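Local coordinates for ribosomal-protein-serine acetyltransferase, putative (Vibrio cholerae O1 biovar eltor, PDB 2FCK), which is a putative GNAT-family acetyltransferase that may transfer an acetyl group to the N-terminal serine or alanine of a ribosomal protein, at residues A[20-29]-A[49-58]; A[82-90]-A[100-109]. All coordinates share one frame; numbering follows the deposited sequence. Where two conformers were deposited one is given.

Interaction 1: residues A[20-29]-A[49-58]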
# COMPACT_ATOMS: atom_id res chain seq x y z
N ILE A 20 0.08 9.70 -21.86
CA ILE A 20 -0.88 10.11 -22.89
C ILE A 20 -1.09 11.63 -22.80
O ILE A 20 -1.26 12.18 -21.70
CB ILE A 20 -2.23 9.37 -22.68
CG1 ILE A 20 -2.02 7.84 -22.70
CG2 ILE A 20 -3.25 9.83 -23.73
CD1 ILE A 20 -3.30 7.07 -22.36
N THR A 21 -1.05 12.33 -23.95
CA THR A 21 -1.21 13.78 -23.93
C THR A 21 -2.66 14.22 -24.17
O THR A 21 -3.49 13.44 -24.66
CB THR A 21 -0.33 14.45 -25.00
OG1 THR A 21 -0.86 14.13 -26.28
CG2 THR A 21 1.08 13.94 -24.93
N ALA A 22 -2.94 15.48 -23.84
CA ALA A 22 -4.26 16.08 -24.03
C ALA A 22 -4.73 15.94 -25.48
O ALA A 22 -5.90 15.67 -25.73
CB ALA A 22 -4.23 17.57 -23.64
N ASP A 23 -3.82 16.10 -26.43
CA ASP A 23 -4.19 15.96 -27.81
C ASP A 23 -4.55 14.53 -28.25
O ASP A 23 -4.87 14.34 -29.41
CB ASP A 23 -3.07 16.49 -28.70
CG ASP A 23 -2.90 18.00 -28.60
OD1 ASP A 23 -3.89 18.73 -28.33
OD2 ASP A 23 -1.76 18.46 -28.81
N GLU A 24 -4.48 13.56 -27.34
CA GLU A 24 -4.68 12.13 -27.69
C GLU A 24 -5.99 11.54 -27.12
O GLU A 24 -6.17 10.32 -27.04
CB GLU A 24 -3.47 11.30 -27.27
CG GLU A 24 -2.23 11.71 -28.03
CD GLU A 24 -0.97 11.01 -27.58
OE1 GLU A 24 -0.74 10.80 -26.38
OE2 GLU A 24 -0.16 10.66 -28.47
N ALA A 25 -6.91 12.42 -26.77
CA ALA A 25 -8.20 12.00 -26.22
C ALA A 25 -8.96 11.10 -27.20
O ALA A 25 -9.53 10.08 -26.78
CB ALA A 25 -9.04 13.20 -25.87
N GLU A 26 -8.95 11.48 -28.47
CA GLU A 26 -9.55 10.70 -29.55
C GLU A 26 -9.00 9.27 -29.60
O GLU A 26 -9.77 8.31 -29.74
CB GLU A 26 -9.41 11.45 -30.88
CG GLU A 26 -9.37 10.61 -32.15
CD GLU A 26 -9.44 11.47 -33.43
OE1 GLU A 26 -8.52 11.34 -34.28
OE2 GLU A 26 -10.40 12.28 -33.55
N GLU A 27 -7.67 9.15 -29.48
CA GLU A 27 -6.97 7.88 -29.48
C GLU A 27 -7.38 7.00 -28.28
O GLU A 27 -7.50 5.78 -28.40
CB GLU A 27 -5.46 8.11 -29.46
CG GLU A 27 -4.88 8.57 -30.81
CD GLU A 27 -4.96 10.09 -31.06
OE1 GLU A 27 -5.83 10.80 -30.50
OE2 GLU A 27 -4.14 10.57 -31.87
N LEU A 28 -7.60 7.63 -27.13
CA LEU A 28 -8.03 6.89 -25.94
C LEU A 28 -9.48 6.42 -26.10
O LEU A 28 -9.83 5.31 -25.70
CB LEU A 28 -7.86 7.78 -24.70
CG LEU A 28 -8.34 7.13 -23.38
CD1 LEU A 28 -7.61 5.82 -23.11
CD2 LEU A 28 -8.16 8.10 -22.20
N VAL A 29 -10.32 7.29 -26.64
CA VAL A 29 -11.71 6.93 -26.95
C VAL A 29 -11.78 5.73 -27.92
O VAL A 29 -12.47 4.75 -27.61
CB VAL A 29 -12.50 8.14 -27.51
CG1 VAL A 29 -13.75 7.69 -28.26
CG2 VAL A 29 -12.87 9.05 -26.37
N PHE A 49 -19.22 6.97 -23.09
CA PHE A 49 -17.85 7.40 -22.79
C PHE A 49 -17.39 8.51 -23.73
O PHE A 49 -17.12 8.29 -24.92
CB PHE A 49 -16.88 6.23 -22.85
CG PHE A 49 -15.43 6.64 -22.76
CD1 PHE A 49 -14.96 7.33 -21.64
CD2 PHE A 49 -14.54 6.33 -23.79
CE1 PHE A 49 -13.63 7.71 -21.54
CE2 PHE A 49 -13.20 6.71 -23.69
CZ PHE A 49 -12.75 7.41 -22.56
N SER A 50 -17.32 9.72 -23.18
CA SER A 50 -17.11 10.93 -23.98
C SER A 50 -15.63 11.22 -24.21
O SER A 50 -14.79 10.87 -23.38
CB SER A 50 -17.77 12.12 -23.27
OG SER A 50 -17.62 12.01 -21.85
N GLN A 51 -15.31 11.88 -25.32
CA GLN A 51 -13.99 12.47 -25.49
C GLN A 51 -13.65 13.46 -24.37
O GLN A 51 -12.49 13.57 -23.98
CB GLN A 51 -13.86 13.13 -26.86
CG GLN A 51 -12.64 14.04 -26.95
CD GLN A 51 -12.27 14.40 -28.36
OE1 GLN A 51 -11.98 13.52 -29.18
NE2 GLN A 51 -12.26 15.69 -28.67
N GLN A 52 -14.66 14.16 -23.84
CA GLN A 52 -14.44 15.03 -22.69
C GLN A 52 -14.11 14.24 -21.42
O GLN A 52 -13.30 14.68 -20.60
CB GLN A 52 -15.63 15.97 -22.46
CG GLN A 52 -15.24 17.22 -21.70
CD GLN A 52 -16.40 18.17 -21.46
OE1 GLN A 52 -17.44 17.79 -20.90
NE2 GLN A 52 -16.22 19.43 -21.86
N GLU A 53 -14.73 13.08 -21.27
CA GLU A 53 -14.34 12.13 -20.23
C GLU A 53 -12.91 11.61 -20.43
O GLU A 53 -12.15 11.50 -19.48
CB GLU A 53 -15.33 10.97 -20.14
CG GLU A 53 -16.21 11.02 -18.89
CD GLU A 53 -15.41 10.80 -17.59
OE1 GLU A 53 -15.97 11.06 -16.49
OE2 GLU A 53 -14.22 10.38 -17.67
N ALA A 54 -12.55 11.34 -21.68
CA ALA A 54 -11.18 10.94 -22.04
C ALA A 54 -10.18 12.07 -21.66
O ALA A 54 -9.19 11.82 -20.98
CB ALA A 54 -11.09 10.61 -23.54
N GLU A 55 -10.48 13.29 -22.09
CA GLU A 55 -9.67 14.45 -21.72
C GLU A 55 -9.50 14.55 -20.20
O GLU A 55 -8.38 14.72 -19.73
CB GLU A 55 -10.27 15.75 -22.28
CG GLU A 55 -10.08 15.92 -23.75
CD GLU A 55 -10.84 17.10 -24.32
OE1 GLU A 55 -11.48 17.86 -23.54
OE2 GLU A 55 -10.78 17.28 -25.56
N GLN A 56 -10.58 14.43 -19.44
CA GLN A 56 -10.52 14.54 -17.97
C GLN A 56 -9.59 13.49 -17.32
O GLN A 56 -8.78 13.77 -16.40
CB GLN A 56 -11.95 14.50 -17.40
CG GLN A 56 -12.07 13.85 -16.02
CD GLN A 56 -13.33 14.27 -15.25
OE1 GLN A 56 -13.98 15.26 -15.60
NE2 GLN A 56 -13.65 13.52 -14.19
N PHE A 57 -9.72 12.27 -17.81
CA PHE A 57 -8.87 11.17 -17.37
C PHE A 57 -7.39 11.40 -17.68
O PHE A 57 -6.54 11.16 -16.85
CB PHE A 57 -9.32 9.86 -18.00
CG PHE A 57 -8.41 8.70 -17.66
CD1 PHE A 57 -8.44 8.10 -16.40
CD2 PHE A 57 -7.46 8.28 -18.57
CE1 PHE A 57 -7.56 7.05 -16.08
CE2 PHE A 57 -6.60 7.24 -18.27
CZ PHE A 57 -6.64 6.62 -17.03
N ILE A 58 -7.11 11.86 -18.91
CA ILE A 58 -5.75 12.20 -19.29
C ILE A 58 -5.15 13.28 -18.37
O ILE A 58 -4.02 13.10 -17.86
CB ILE A 58 -5.74 12.61 -20.79
CG1 ILE A 58 -6.00 11.36 -21.67
CG2 ILE A 58 -4.43 13.34 -21.18
CD1 ILE A 58 -6.36 11.73 -23.12
O HOH W 1 -2.11 11.26 -19.15
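I20 meets I58 branch against branch: its CG2 lies 3.7 Å from CD1 of I58, the side chains crossing at about a right angle, while CG2 of I58 rests on the backbone of residues 20 to 22. One water donates to both I20 O and I58 O, where the segments share no direct hydrogen bond. T21 N is held by E24 OE1 (2.9 Å, 174°), on the anti side and somewhat out of the carboxylate plane; the other oxygen, E24 OE2, makes a salt bridge to R18. At A25 the backbones draw together, its CA and that of A54 being the nearest pair across the segments. The A25 methyl is a knob in the hole formed by Q51, A54, E55 and I58, with CB 3.6 Å from E55 CG, and A54 CB packs 3.6 Å from A25 O. Small residues at both positions suit this close crossing. L28 has CG anti to the backbone N (chi1 177°), directing CD2 into the groove of A54, F57 and I58, where it comes 3.7 Å from F57 CD2. V29 CG2 then packs against F49, 3.6 Å from its CE2, and also on A54 CB. The axes of helical segments 25-29 and 51-58 approach to 8.5 Å at 109°. Such apolar packing joins the first two helices of the GNAT fold, which follow strand 15-18 and cover one side of the central sheet.

Interaction 2: residues A[82-90]-A[100-109]. With NO3 (nitrate ion), chain L; NO3 (nitrate ion), chain C.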
# COMPACT_ATOMS: atom_id res chain seq x y z
N THR A 82 -0.29 3.71 -32.46
CA THR A 82 -1.62 3.48 -31.93
C THR A 82 -1.56 3.09 -30.49
O THR A 82 -0.66 2.40 -30.08
CB THR A 82 -2.52 2.56 -32.75
OG1 THR A 82 -2.75 1.30 -32.12
CG2 THR A 82 -2.02 2.40 -34.14
N LEU A 83 -2.52 3.60 -29.73
CA LEU A 83 -2.61 3.27 -28.31
C LEU A 83 -3.22 1.90 -28.14
O LEU A 83 -4.35 1.66 -28.59
CB LEU A 83 -3.49 4.32 -27.64
CG LEU A 83 -3.75 4.20 -26.14
CD1 LEU A 83 -2.46 4.35 -25.34
CD2 LEU A 83 -4.80 5.28 -25.77
N VAL A 84 -2.52 1.00 -27.44
CA VAL A 84 -3.01 -0.39 -27.28
C VAL A 84 -3.49 -0.74 -25.89
O VAL A 84 -4.10 -1.80 -25.66
CB VAL A 84 -1.94 -1.47 -27.72
CG1 VAL A 84 -1.44 -1.17 -29.12
CG2 VAL A 84 -0.80 -1.55 -26.74
N GLY A 85 -3.26 0.18 -24.95
CA GLY A 85 -3.60 -0.08 -23.56
C GLY A 85 -2.81 0.79 -22.61
O GLY A 85 -2.24 1.83 -23.03
N MSE A 86 -2.79 0.40 -21.34
CA MSE A 86 -2.06 1.17 -20.32
C MSE A 86 -1.46 0.19 -19.31
O MSE A 86 -2.02 -0.89 -19.06
CB MSE A 86 -2.98 2.15 -19.62
CG MSE A 86 -3.44 3.29 -20.52
SE MSE A 86 -4.42 4.62 -19.43
CE MSE A 86 -2.83 5.58 -18.81
N VAL A 87 -0.31 0.56 -18.77
CA VAL A 87 0.25 -0.11 -17.60
C VAL A 87 0.56 1.00 -16.61
O VAL A 87 0.97 2.10 -17.00
CB VAL A 87 1.53 -0.95 -17.95
CG1 VAL A 87 1.15 -2.17 -18.87
CG2 VAL A 87 2.67 -0.06 -18.54
N ALA A 88 0.33 0.71 -15.33
CA ALA A 88 0.51 1.78 -14.34
C ALA A 88 1.14 1.32 -13.07
O ALA A 88 0.83 0.21 -12.60
CB ALA A 88 -0.84 2.42 -14.03
N ILE A 89 1.91 2.21 -12.45
CA ILE A 89 2.17 2.09 -11.01
C ILE A 89 1.06 2.90 -10.34
O ILE A 89 0.99 4.14 -10.49
CB ILE A 89 3.54 2.67 -10.58
CG1 ILE A 89 4.69 1.98 -11.32
CG2 ILE A 89 3.76 2.45 -9.06
CD1 ILE A 89 6.01 2.74 -11.30
N ASN A 90 0.16 2.19 -9.66
CA ASN A 90 -0.97 2.86 -9.08
C ASN A 90 -0.64 3.54 -7.78
O ASN A 90 -1.19 4.61 -7.52
CB ASN A 90 -2.10 1.87 -8.79
CG ASN A 90 -2.75 1.36 -10.01
OD1 ASN A 90 -2.92 2.08 -10.99
ND2 ASN A 90 -3.16 0.08 -9.96
N SER A 100 2.04 -0.99 -6.12
CA SER A 100 0.80 -1.56 -6.70
C SER A 100 0.76 -1.30 -8.18
O SER A 100 0.89 -0.15 -8.61
CB SER A 100 -0.40 -0.77 -6.07
OG SER A 100 -1.50 -0.68 -6.98
N LEU A 101 0.56 -2.35 -8.98
CA LEU A 101 0.50 -2.16 -10.44
C LEU A 101 -0.90 -2.46 -10.95
O LEU A 101 -1.68 -3.29 -10.36
CB LEU A 101 1.48 -3.11 -11.15
CG LEU A 101 2.96 -3.05 -10.79
CD1 LEU A 101 3.69 -3.90 -11.82
CD2 LEU A 101 3.55 -1.67 -10.77
N GLY A 102 -1.23 -1.81 -12.06
CA GLY A 102 -2.47 -2.10 -12.74
C GLY A 102 -2.20 -2.01 -14.23
O GLY A 102 -1.14 -1.53 -14.64
N TYR A 103 -3.13 -2.49 -15.03
CA TYR A 103 -2.97 -2.45 -16.47
C TYR A 103 -4.28 -2.83 -17.16
O TYR A 103 -5.18 -3.44 -16.54
CB TYR A 103 -1.86 -3.45 -16.98
CG TYR A 103 -2.05 -4.83 -16.34
CD1 TYR A 103 -2.87 -5.78 -16.94
CD2 TYR A 103 -1.45 -5.13 -15.13
CE1 TYR A 103 -3.07 -7.07 -16.31
CE2 TYR A 103 -1.63 -6.39 -14.49
CZ TYR A 103 -2.44 -7.33 -15.09
OH TYR A 103 -2.60 -8.56 -14.46
N TRP A 104 -4.37 -2.48 -18.44
CA TRP A 104 -5.47 -2.99 -19.25
C TRP A 104 -4.97 -2.96 -20.68
O TRP A 104 -4.32 -2.04 -21.10
CB TRP A 104 -6.78 -2.21 -19.03
CG TRP A 104 -6.71 -0.72 -19.09
CD1 TRP A 104 -6.61 0.13 -18.06
CD2 TRP A 104 -6.76 0.07 -20.29
NE1 TRP A 104 -6.61 1.44 -18.53
CE2 TRP A 104 -6.70 1.42 -19.89
CE3 TRP A 104 -6.87 -0.25 -21.65
CZ2 TRP A 104 -6.74 2.47 -20.83
CZ3 TRP A 104 -6.92 0.79 -22.57
CH2 TRP A 104 -6.84 2.13 -22.15
N ILE A 105 -5.20 -4.05 -21.41
CA ILE A 105 -4.66 -4.13 -22.75
C ILE A 105 -5.80 -4.63 -23.64
O ILE A 105 -6.53 -5.54 -23.24
CB ILE A 105 -3.47 -5.15 -22.87
CG1 ILE A 105 -2.33 -4.81 -21.88
CG2 ILE A 105 -2.95 -5.24 -24.31
CD1 ILE A 105 -1.51 -3.60 -22.29
N GLY A 106 -5.94 -4.00 -24.81
CA GLY A 106 -6.99 -4.37 -25.75
C GLY A 106 -6.77 -5.79 -26.21
O GLY A 106 -5.63 -6.22 -26.47
N ASP A 107 -7.89 -6.51 -26.29
CA ASP A 107 -8.05 -7.88 -26.67
C ASP A 107 -7.13 -8.28 -27.88
O ASP A 107 -6.35 -9.24 -27.80
CB ASP A 107 -9.59 -8.08 -26.92
CG ASP A 107 -10.52 -7.23 -25.92
OD1 ASP A 107 -11.63 -7.70 -25.51
OD2 ASP A 107 -10.18 -6.08 -25.50
N ARG A 108 -7.14 -7.48 -28.95
CA ARG A 108 -6.41 -7.80 -30.19
C ARG A 108 -4.88 -7.71 -30.02
O ARG A 108 -4.13 -8.35 -30.78
CB ARG A 108 -6.88 -6.89 -31.31
CG ARG A 108 -5.97 -5.71 -31.61
CD ARG A 108 -6.51 -4.85 -32.73
NE ARG A 108 -7.70 -4.14 -32.30
CZ ARG A 108 -8.90 -4.28 -32.84
NH1 ARG A 108 -9.91 -3.59 -32.32
NH2 ARG A 108 -9.08 -5.12 -33.87
N TYR A 109 -4.45 -6.94 -29.01
CA TYR A 109 -3.02 -6.65 -28.78
C TYR A 109 -2.37 -7.65 -27.80
O TYR A 109 -1.16 -7.94 -27.88
CB TYR A 109 -2.85 -5.20 -28.30
CG TYR A 109 -3.40 -4.20 -29.31
CD1 TYR A 109 -2.86 -4.13 -30.58
CD2 TYR A 109 -4.50 -3.39 -29.01
CE1 TYR A 109 -3.36 -3.26 -31.54
CE2 TYR A 109 -5.02 -2.50 -29.98
CZ TYR A 109 -4.45 -2.45 -31.24
OH TYR A 109 -4.93 -1.58 -32.21
N NO3 L . -9.13 -4.86 -28.77
O1 NO3 L . -9.59 -6.17 -28.91
O2 NO3 L . -10.01 -3.83 -28.52
O3 NO3 L . -7.77 -4.59 -28.86
N NO3 C . -5.82 -6.85 -19.55
O1 NO3 C . -6.78 -6.13 -20.24
O2 NO3 C . -5.94 -6.99 -18.18
O3 NO3 C . -4.73 -7.43 -20.19
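V84 to N90 and S100 to G106 are the two arms of an antiparallel beta hairpin in the central sheet of the GNAT fold. Main-chain bonds link M86 with W104 and A88 with G102 in both directions; N90 N adds a bond to S100 O (2.7 Å), and G106 N closes the other end on V84 O (3.0 Å, 175°). Glycine suits position 85: its phi of 158° is readily reached, and its CA can lie 3.2 Å from W104 O. The indole of W104 turns over the neighbouring strand, CG placed between backbone N and carbonyl carbon (chi1 49°). In one of its two conformers, selenomethionine M86 runs alongside it, CB over one face, CG 3.4 Å from W104 CZ2 and the selenium obliquely beside the ring. On the other side of the sheet V87 packs on CB of Y103 and I89 on L101; branched V87, I89 and L101 suit this buried face. I105 N donates at 2.9 Å to O1 of a nitrate ion, probably from the crystallisation liquor, on the side away from 83-90; in GNAT relatives acetyl-CoA binds alongside this strand. Past G106, Y109 is sandwiched: V84 CG1 sits 3.5 Å from the ring centroid over one face, and R108 CG covers the opposite one.

In the fold
Interaction 1 comes first along the chain and is complete before interaction 2 begins; their centres lie about 15 Å apart. Interaction 2 is near the middle of the molecule, joining strands 83-93 and 98-105, whereas interaction 1 lies about 16 Å from the centre of the chain and joins helices 25-33 and 51-66. The two meet directly: F57 CE2 packs 3.6 Å from the selenium of M86, L28 lies against L83, and I20 reaches the end of M86. Helices 25-33 and 51-66 thus cover the face of the sheet that carries M86, and helix 114-129 the face with V87 and Y103, giving the sandwich of helices and sheet on which GNAT enzymes bind acetyl-CoA.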